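PDB 2A61: transcriptional regulator Tm0710 from Thermotoga maritima, which regulates transcription as a MarR-family protein, probably by binding operator DNA as a dimer through winged helix-turn-helix domains. Local coordinates for the interface of chains A and B. Coordinates in Å, arbitrary orientation; residue numbers count along the deposited sequence, not the author numbering. Chains: chain A/B, transcriptional regulator Tm0710.

Contact 1: the interface of chains A and B. Residues chain A 119, 123; chain B 130, 133, 137.
This is a helix-to-helix patch of a two-fold symmetric homodimer interface, where a salt bridge flanked by apolar contacts helps hold chains A and B together. MarR proteins typically act as dimers, so the pairing is likely to be the biological one. A:Lys123 and B:Glu133 carry the contact, and their side chains come from opposite directions. The ammonium NZ of A:Lys123 donates a hydrogen bond of 2.8 Å to carboxylate OE1 of B:Glu133, on the syn lone pair of that oxygen. The bend of the lysine chain at chi3 (-74°) turns CE and NZ towards the carboxylate. A:Lys123 CD already lies against it, 3.5 Å from B:Glu133 CD. B:Glu133 stays extended beyond CG and presents its carboxylate across the interface. The opposite charges would probably favour the charged form of both groups. B:Tyr130 flanks the lysine. B:Tyr130 CE1 lies 4.0 Å from A:Lys123 CG, a loose contact at one ring atom. On the other flank, methyl CD2 of A:Leu119 meets methyl CG2 of B:Val137 at 3.9 Å. The same leucine methyl, A:Leu119 CD2, also approaches CG of B:Glu133, at 4.2 Å. A:Leu119 ends helix 95-119, and A:Lys123 lies near the start of helix 121-141. The chain B residues follow one another along helix 121-141, so this helix packs against the turn between the last two helices of chain A.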
ATOM      1  N   LEU A 119     -16.975  -2.843 -18.944  1.00 24.55           N
ATOM      2  CA  LEU A 119     -18.139  -3.288 -18.184  1.00 25.62           C
ATOM      3  C   LEU A 119     -19.448  -2.749 -18.749  1.00 25.80           C
ATOM      4  O   LEU A 119     -20.485  -3.418 -18.674  1.00 26.07           O
ATOM      5  CB  LEU A 119     -18.005  -2.873 -16.725  1.00 23.95           C
ATOM      6  CG  LEU A 119     -16.955  -3.629 -15.917  1.00 26.52           C
ATOM      7  CD1 LEU A 119     -16.543  -2.827 -14.685  1.00 26.75           C
ATOM      8  CD2 LEU A 119     -17.520  -4.990 -15.516  1.00 28.54           C
ATOM      9  N   LYS A 123     -23.738  -1.747 -15.934  1.00 30.63           N
ATOM     10  CA  LYS A 123     -23.019  -2.565 -14.964  1.00 29.33           C
ATOM     11  C   LYS A 123     -22.057  -1.730 -14.081  1.00 27.89           C
ATOM     12  O   LYS A 123     -21.975  -1.956 -12.879  1.00 27.59           O
ATOM     13  CB  LYS A 123     -22.278  -3.680 -15.681  1.00 29.76           C
ATOM     14  CG  LYS A 123     -21.593  -4.645 -14.774  1.00 32.24           C
ATOM     15  CD  LYS A 123     -21.190  -5.870 -15.554  1.00 37.30           C
ATOM     16  CE  LYS A 123     -22.377  -6.724 -15.875  1.00 38.61           C
ATOM     17  NZ  LYS A 123     -21.939  -7.667 -16.917  1.00 41.63           N
TER
ATOM     18  N   TYR B 130     -20.074  -9.309  -8.334  1.00 25.17           N
ATOM     19  CA  TYR B 130     -19.667  -8.090  -9.053  1.00 25.14           C
ATOM     20  C   TYR B 130     -18.175  -7.754  -8.872  1.00 23.64           C
ATOM     21  O   TYR B 130     -17.538  -7.254  -9.806  1.00 22.99           O
ATOM     22  CB  TYR B 130     -20.581  -6.906  -8.711  1.00 26.66           C
ATOM     23  CG  TYR B 130     -21.875  -6.937  -9.489  1.00 30.74           C
ATOM     24  CD1 TYR B 130     -21.933  -6.432 -10.776  1.00 33.54           C
ATOM     25  CD2 TYR B 130     -23.043  -7.482  -8.946  1.00 34.57           C
ATOM     26  CE1 TYR B 130     -23.113  -6.438 -11.521  1.00 36.00           C
ATOM     27  CE2 TYR B 130     -24.242  -7.512  -9.687  1.00 37.53           C
ATOM     28  CZ  TYR B 130     -24.268  -6.981 -10.985  1.00 37.16           C
ATOM     29  OH  TYR B 130     -25.432  -6.991 -11.760  1.00 36.56           O
ATOM     30  N   GLU B 133     -16.293  -9.990 -11.190  1.00 20.81           N
ATOM     31  CA  GLU B 133     -16.367  -9.463 -12.552  1.00 21.71           C
ATOM     32  C   GLU B 133     -15.451  -8.265 -12.794  1.00 20.83           C
ATOM     33  O   GLU B 133     -14.811  -8.174 -13.814  1.00 19.82           O
ATOM     34  CB  GLU B 133     -17.799  -9.121 -12.938  1.00 22.29           C
ATOM     35  CG  GLU B 133     -17.914  -9.018 -14.465  1.00 27.61           C
ATOM     36  CD  GLU B 133     -19.310  -8.772 -14.943  1.00 33.08           C
ATOM     37  OE1 GLU B 133     -19.485  -8.745 -16.175  1.00 34.39           O
ATOM     38  OE2 GLU B 133     -20.222  -8.593 -14.091  1.00 38.11           O
ATOM     39  N   VAL B 137     -12.211  -8.082 -15.408  1.00 19.18           N
ATOM     40  CA  VAL B 137     -12.065  -6.983 -16.408  1.00 19.32           C
ATOM     41  C   VAL B 137     -10.777  -6.181 -16.132  1.00 19.09           C
ATOM     42  O   VAL B 137     -10.032  -5.854 -17.037  1.00 18.00           O
ATOM     43  CB  VAL B 137     -13.357  -6.092 -16.446  1.00 19.69           C
ATOM     44  CG1 VAL B 137     -13.139  -4.740 -17.190  1.00 18.60           C
ATOM     45  CG2 VAL B 137     -14.554  -6.905 -17.110  1.00 18.05           C
TER

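Contact 2: the interface of chains A and B. Residues chain A 17-18, 111, 115; chain B 135, 138-139, 142.
A:Met17, B:Met138 and B:Phe142 bury the most surface in this apolar part of the dimer interface. A:Met17 lies across the B:Phe142 ring. A:Met17 CG sits 4.0 Å above the plane of the B:Phe142 ring, over its centre. The thioether A:Met17 SD then reaches the backbone of chain B, 3.6 Å from B:Glu139 CA. A bend at chi3 (-79°) turns the methyl A:Met17 CE back towards B:Met138 CG, which it meets at 3.7 Å. B:Met138 has CG opposite its backbone N (chi1 -176°) and points into chain A. There B:Met138 CG touches the ring atom CZ of A:Phe111 at 3.5 Å, and the two side chains cross at about a right angle. A:Ile115 CD1 adds a contact, 3.9 Å from B:Met138 CA. B:Phe142 CE1 also comes within 3.5 Å of the backbone O of A:Met17. With an alanine at B:Phe142, the A:Met17 side chain would probably lose the flat surface beneath its CG and be freer to turn. On the chain B side, B:Lys135 NZ donates to B:Glu139 OE2 at 3.0 Å, a salt bridge within one helix. Helices 5-23 and 95-119 of chain A here receive the end of helix 121-141 of chain B, with B:Phe142 just beyond it.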
ATOM      1  N   MET A  17      -3.615  -4.273  -8.293  1.00 19.09           N
ATOM      2  CA  MET A  17      -3.539  -3.893  -9.710  1.00 19.13           C
ATOM      3  C   MET A  17      -3.632  -2.389  -9.919  1.00 18.75           C
ATOM      4  O   MET A  17      -2.889  -1.823 -10.733  1.00 17.62           O
ATOM      5  CB  MET A  17      -4.600  -4.608 -10.582  1.00 19.34           C
ATOM      6  CG  MET A  17      -4.251  -6.102 -10.791  1.00 18.87           C
ATOM      7  SD  MET A  17      -5.352  -6.922 -11.954  1.00 19.51           S
ATOM      8  CE  MET A  17      -6.766  -7.187 -10.861  1.00 18.52           C
ATOM      9  N   VAL A  18      -4.546  -1.738  -9.205  1.00 17.53           N
ATOM     10  CA  VAL A  18      -4.639  -0.310  -9.384  1.00 18.23           C
ATOM     11  C   VAL A  18      -3.417   0.388  -8.777  1.00 18.53           C
ATOM     12  O   VAL A  18      -2.987   1.390  -9.312  1.00 17.50           O
ATOM     13  CB  VAL A  18      -5.963   0.278  -8.918  1.00 17.63           C
ATOM     14  CG1 VAL A  18      -6.116   0.111  -7.464  1.00 21.19           C
ATOM     15  CG2 VAL A  18      -6.051   1.762  -9.377  1.00 18.38           C
ATOM     16  N   PHE A 111      -6.898   4.091 -16.112  1.00 18.99           N
ATOM     17  CA  PHE A 111      -6.999   2.633 -15.954  1.00 18.10           C
ATOM     18  C   PHE A 111      -8.472   2.242 -15.644  1.00 18.58           C
ATOM     19  O   PHE A 111      -9.050   1.382 -16.292  1.00 16.76           O
ATOM     20  CB  PHE A 111      -6.062   2.219 -14.828  1.00 18.38           C
ATOM     21  CG  PHE A 111      -5.975   0.730 -14.593  1.00 19.70           C
ATOM     22  CD1 PHE A 111      -5.811  -0.156 -15.654  1.00 19.92           C
ATOM     23  CD2 PHE A 111      -5.983   0.230 -13.299  1.00 21.32           C
ATOM     24  CE1 PHE A 111      -5.727  -1.490 -15.427  1.00 20.42           C
ATOM     25  CE2 PHE A 111      -5.896  -1.149 -13.073  1.00 21.88           C
ATOM     26  CZ  PHE A 111      -5.764  -1.991 -14.132  1.00 19.58           C
ATOM     27  N   ILE A 115     -11.689   0.067 -17.650  0.50 21.82           N
ATOM     28  CA  ILE A 115     -12.433  -0.997 -16.972  0.50 22.62           C
ATOM     29  C   ILE A 115     -13.934  -0.726 -17.056  0.50 22.78           C
ATOM     30  O   ILE A 115     -14.718  -1.584 -17.494  0.50 22.96           O
ATOM     31  CB  ILE A 115     -12.021  -1.135 -15.461  0.50 22.06           C
ATOM     32  CG1 ILE A 115     -10.499  -1.216 -15.287  0.50 23.13           C
ATOM     33  CG2 ILE A 115     -12.726  -2.324 -14.795  0.50 22.53           C
ATOM     34  CD1 ILE A 115      -9.746  -1.851 -16.420  0.50 16.61           C
TER
ATOM     35  N   LYS B 135     -12.736  -7.553 -11.103  1.00 17.23           N
ATOM     36  CA  LYS B 135     -11.352  -8.000 -11.015  1.00 19.25           C
ATOM     37  C   LYS B 135     -10.903  -8.618 -12.338  1.00 17.58           C
ATOM     38  O   LYS B 135      -9.780  -8.362 -12.807  1.00 18.13           O
ATOM     39  CB  LYS B 135     -11.220  -8.976  -9.846  1.00 19.63           C
ATOM     40  CG  LYS B 135      -9.848  -9.481  -9.526  1.00 24.78           C
ATOM     41  CD  LYS B 135      -9.535 -10.715 -10.320  1.00 29.44           C
ATOM     42  CE  LYS B 135      -8.134 -11.125  -9.990  1.00 32.40           C
ATOM     43  NZ  LYS B 135      -7.893 -12.604 -10.194  1.00 36.11           N
ATOM     44  N   MET B 138     -10.476  -5.941 -14.866  1.00 19.60           N
ATOM     45  CA  MET B 138      -9.261  -5.201 -14.506  1.00 22.08           C
ATOM     46  C   MET B 138      -7.996  -5.992 -14.952  1.00 22.30           C
ATOM     47  O   MET B 138      -7.082  -5.427 -15.508  1.00 21.89           O
ATOM     48  CB  MET B 138      -9.244  -4.947 -13.002  1.00 20.57           C
ATOM     49  CG  MET B 138      -8.094  -4.101 -12.502  1.00 23.82           C
ATOM     50  SD  MET B 138      -8.259  -3.707 -10.737  1.00 26.17           S
ATOM     51  CE  MET B 138      -9.596  -2.535 -10.801  1.00 26.54           C
ATOM     52  N   GLU B 139      -7.964  -7.294 -14.660  1.00 23.09           N
ATOM     53  CA  GLU B 139      -6.827  -8.162 -14.967  1.00 24.94           C
ATOM     54  C   GLU B 139      -6.572  -8.196 -16.464  1.00 25.24           C
ATOM     55  O   GLU B 139      -5.410  -8.217 -16.911  1.00 26.25           O
ATOM     56  CB  GLU B 139      -7.065  -9.582 -14.397  1.00 24.50           C
ATOM     57  CG  GLU B 139      -5.810 -10.385 -14.110  1.00 31.41           C
ATOM     58  CD  GLU B 139      -6.022 -11.413 -12.996  1.00 39.48           C
ATOM     59  OE1 GLU B 139      -5.214 -11.409 -12.026  1.00 41.25           O
ATOM     60  OE2 GLU B 139      -7.008 -12.196 -13.070  1.00 39.59           O
ATOM     61  N   PHE B 142      -4.821  -4.986 -17.403  1.00 30.23           N
ATOM     62  CA  PHE B 142      -3.592  -4.711 -16.655  1.00 31.91           C
ATOM     63  C   PHE B 142      -2.360  -5.192 -17.431  1.00 34.64           C
ATOM     64  O   PHE B 142      -2.196  -6.394 -17.664  1.00 35.22           O
ATOM     65  CB  PHE B 142      -3.704  -5.375 -15.275  1.00 29.73           C
ATOM     66  CG  PHE B 142      -2.511  -5.205 -14.378  1.00 28.18           C
ATOM     67  CD1 PHE B 142      -2.209  -3.974 -13.805  1.00 24.97           C
ATOM     68  CD2 PHE B 142      -1.727  -6.321 -14.023  1.00 23.49           C
ATOM     69  CE1 PHE B 142      -1.123  -3.839 -12.949  1.00 27.63           C
ATOM     70  CE2 PHE B 142      -0.652  -6.195 -13.152  1.00 24.91           C
ATOM     71  CZ  PHE B 142      -0.345  -4.960 -12.612  1.00 26.10           C
TER

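Contact 3: the interface of chains A and B. Residues chain A 44, 105, 108; chain B 8, 12.
Helix 5-23 of chain B meets helices 95-119 and 33-45 of chain A. B:Glu8 and A:Arg108 form a salt bridge across the interface. A:Arg108 NE donates to carboxylate OE2 of B:Glu8 at 2.9 Å, with an angle of 158° at the hydrogen. The oxygen is met on its anti side, and the guanidinium and carboxylate planes stand nearly perpendicular, 88° apart. B:Arg12 holds the same carboxylate from within its own helix. It grips side-on: B:Arg12 NH2 donates to B:Glu8 OE1 at 3.0 Å, and B:Arg12 NE donates a longer bond to B:Glu8 OE2 at 3.3 Å. OE2 thus accepts from both arginines, and the intrachain pair helps to fix the rotation of the carboxylate for its partner in chain A. The two positive groups around it would probably favour its ionised form. The B:Arg12 chain bends at chi3 (-47°), and its guanidinium reaches apolar groups of chain A. B:Arg12 NH2 lies 3.6 Å from A:Ile105 CD1, while B:Arg12 NH1 lies 3.6 Å from A:Phe44 CE1. A:Arg108 CB packs against B:Glu8 CG at 3.8 Å. A:Phe44 lies in helix 33-45, probably part of the winged helix-turn-helix domain. The site may help to place the DNA-binding domain of one subunit relative to the N-terminal helix of the other.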
ATOM      1  N   PHE A  44      -1.212  14.007   1.415  1.00 17.68           N
ATOM      2  CA  PHE A  44      -2.525  13.778   2.012  1.00 19.26           C
ATOM      3  C   PHE A  44      -2.660  14.337   3.420  1.00 20.26           C
ATOM      4  O   PHE A  44      -3.756  14.815   3.779  1.00 21.89           O
ATOM      5  CB  PHE A  44      -2.915  12.286   1.954  1.00 19.18           C
ATOM      6  CG  PHE A  44      -3.288  11.807   0.568  1.00 19.63           C
ATOM      7  CD1 PHE A  44      -4.393  12.350  -0.107  1.00 20.65           C
ATOM      8  CD2 PHE A  44      -2.542  10.791  -0.052  1.00 18.80           C
ATOM      9  CE1 PHE A  44      -4.761  11.888  -1.398  1.00 17.38           C
ATOM     10  CE2 PHE A  44      -2.858  10.344  -1.346  1.00 21.47           C
ATOM     11  CZ  PHE A  44      -3.944  10.899  -2.026  1.00 22.02           C
ATOM     12  N   ILE A 105      -2.663   9.592  -9.836  1.00 18.44           N
ATOM     13  CA  ILE A 105      -4.120   9.551  -9.756  1.00 17.36           C
ATOM     14  C   ILE A 105      -4.750   9.548 -11.157  1.00 17.06           C
ATOM     15  O   ILE A 105      -5.642   8.729 -11.463  1.00 14.91           O
ATOM     16  CB  ILE A 105      -4.651  10.731  -8.877  1.00 18.37           C
ATOM     17  CG1 ILE A 105      -4.207  10.514  -7.415  1.00 14.91           C
ATOM     18  CG2 ILE A 105      -6.144  10.830  -9.007  1.00 16.14           C
ATOM     19  CD1 ILE A 105      -4.516  11.644  -6.471  1.00 20.02           C
ATOM     20  N   ARG A 108      -4.342   6.136 -12.677  1.00 17.78           N
ATOM     21  CA  ARG A 108      -5.386   5.296 -12.067  1.00 18.64           C
ATOM     22  C   ARG A 108      -6.792   5.556 -12.632  1.00 18.98           C
ATOM     23  O   ARG A 108      -7.552   4.607 -12.897  1.00 18.72           O
ATOM     24  CB  ARG A 108      -5.390   5.500 -10.547  1.00 19.06           C
ATOM     25  CG  ARG A 108      -4.150   4.921  -9.836  1.00 19.10           C
ATOM     26  CD  ARG A 108      -4.032   5.442  -8.411  1.00 19.28           C
ATOM     27  NE  ARG A 108      -5.113   4.944  -7.557  1.00 24.06           N
ATOM     28  CZ  ARG A 108      -5.004   3.949  -6.667  1.00 23.36           C
ATOM     29  NH1 ARG A 108      -3.842   3.324  -6.470  1.00 23.47           N
ATOM     30  NH2 ARG A 108      -6.067   3.581  -5.951  1.00 27.32           N
TER
ATOM     31  N   GLU B   8     -12.672   5.837  -9.202  1.00 22.12           N
ATOM     32  CA  GLU B   8     -11.297   5.695  -8.710  1.00 21.39           C
ATOM     33  C   GLU B   8     -11.177   6.114  -7.229  1.00 20.02           C
ATOM     34  O   GLU B   8     -10.502   5.471  -6.420  1.00 19.32           O
ATOM     35  CB  GLU B   8     -10.307   6.518  -9.570  1.00 20.63           C
ATOM     36  CG  GLU B   8      -8.842   6.268  -9.201  1.00 20.24           C
ATOM     37  CD  GLU B   8      -8.359   7.086  -8.015  1.00 22.32           C
ATOM     38  OE1 GLU B   8      -8.832   8.237  -7.826  1.00 21.67           O
ATOM     39  OE2 GLU B   8      -7.472   6.609  -7.263  1.00 22.60           O
ATOM     40  N   ARG B  12     -10.175   3.809  -4.185  1.00 20.60           N
ATOM     41  CA  ARG B  12      -8.943   4.180  -3.447  1.00 21.40           C
ATOM     42  C   ARG B  12      -9.213   4.198  -1.935  1.00 20.28           C
ATOM     43  O   ARG B  12      -8.391   3.759  -1.137  1.00 20.69           O
ATOM     44  CB  ARG B  12      -8.423   5.542  -3.890  1.00 21.39           C
ATOM     45  CG  ARG B  12      -7.118   5.993  -3.164  1.00 22.10           C
ATOM     46  CD  ARG B  12      -6.958   7.525  -3.109  1.00 24.39           C
ATOM     47  NE  ARG B  12      -7.220   8.170  -4.399  1.00 23.22           N
ATOM     48  CZ  ARG B  12      -7.375   9.465  -4.525  1.00 22.10           C
ATOM     49  NH1 ARG B  12      -7.180  10.236  -3.463  1.00 29.19           N
ATOM     50  NH2 ARG B  12      -7.676  10.010  -5.697  1.00 23.08           N
TER

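The C-alpha centres of contact 1 and contact 2 lie about 11 Å apart, and those of contact 2 and contact 3 about 13 Å. Contact 1 and contact 3 are about 20 Å apart, with contact 2 between them. Helix 95-119 of chain A runs through all three. Helix 121-141 of chain B serves contacts 1 and 2. Helix 5-23 comes from chain A in contact 2 and from chain B in contact 3. Contacts 1 and 3 carry salt bridges across the chains, while contact 2 is mainly apolar packing. Two-fold symmetry repeats the series, joining the N-terminal helix and last two helices of both subunits into the probable dimerisation region.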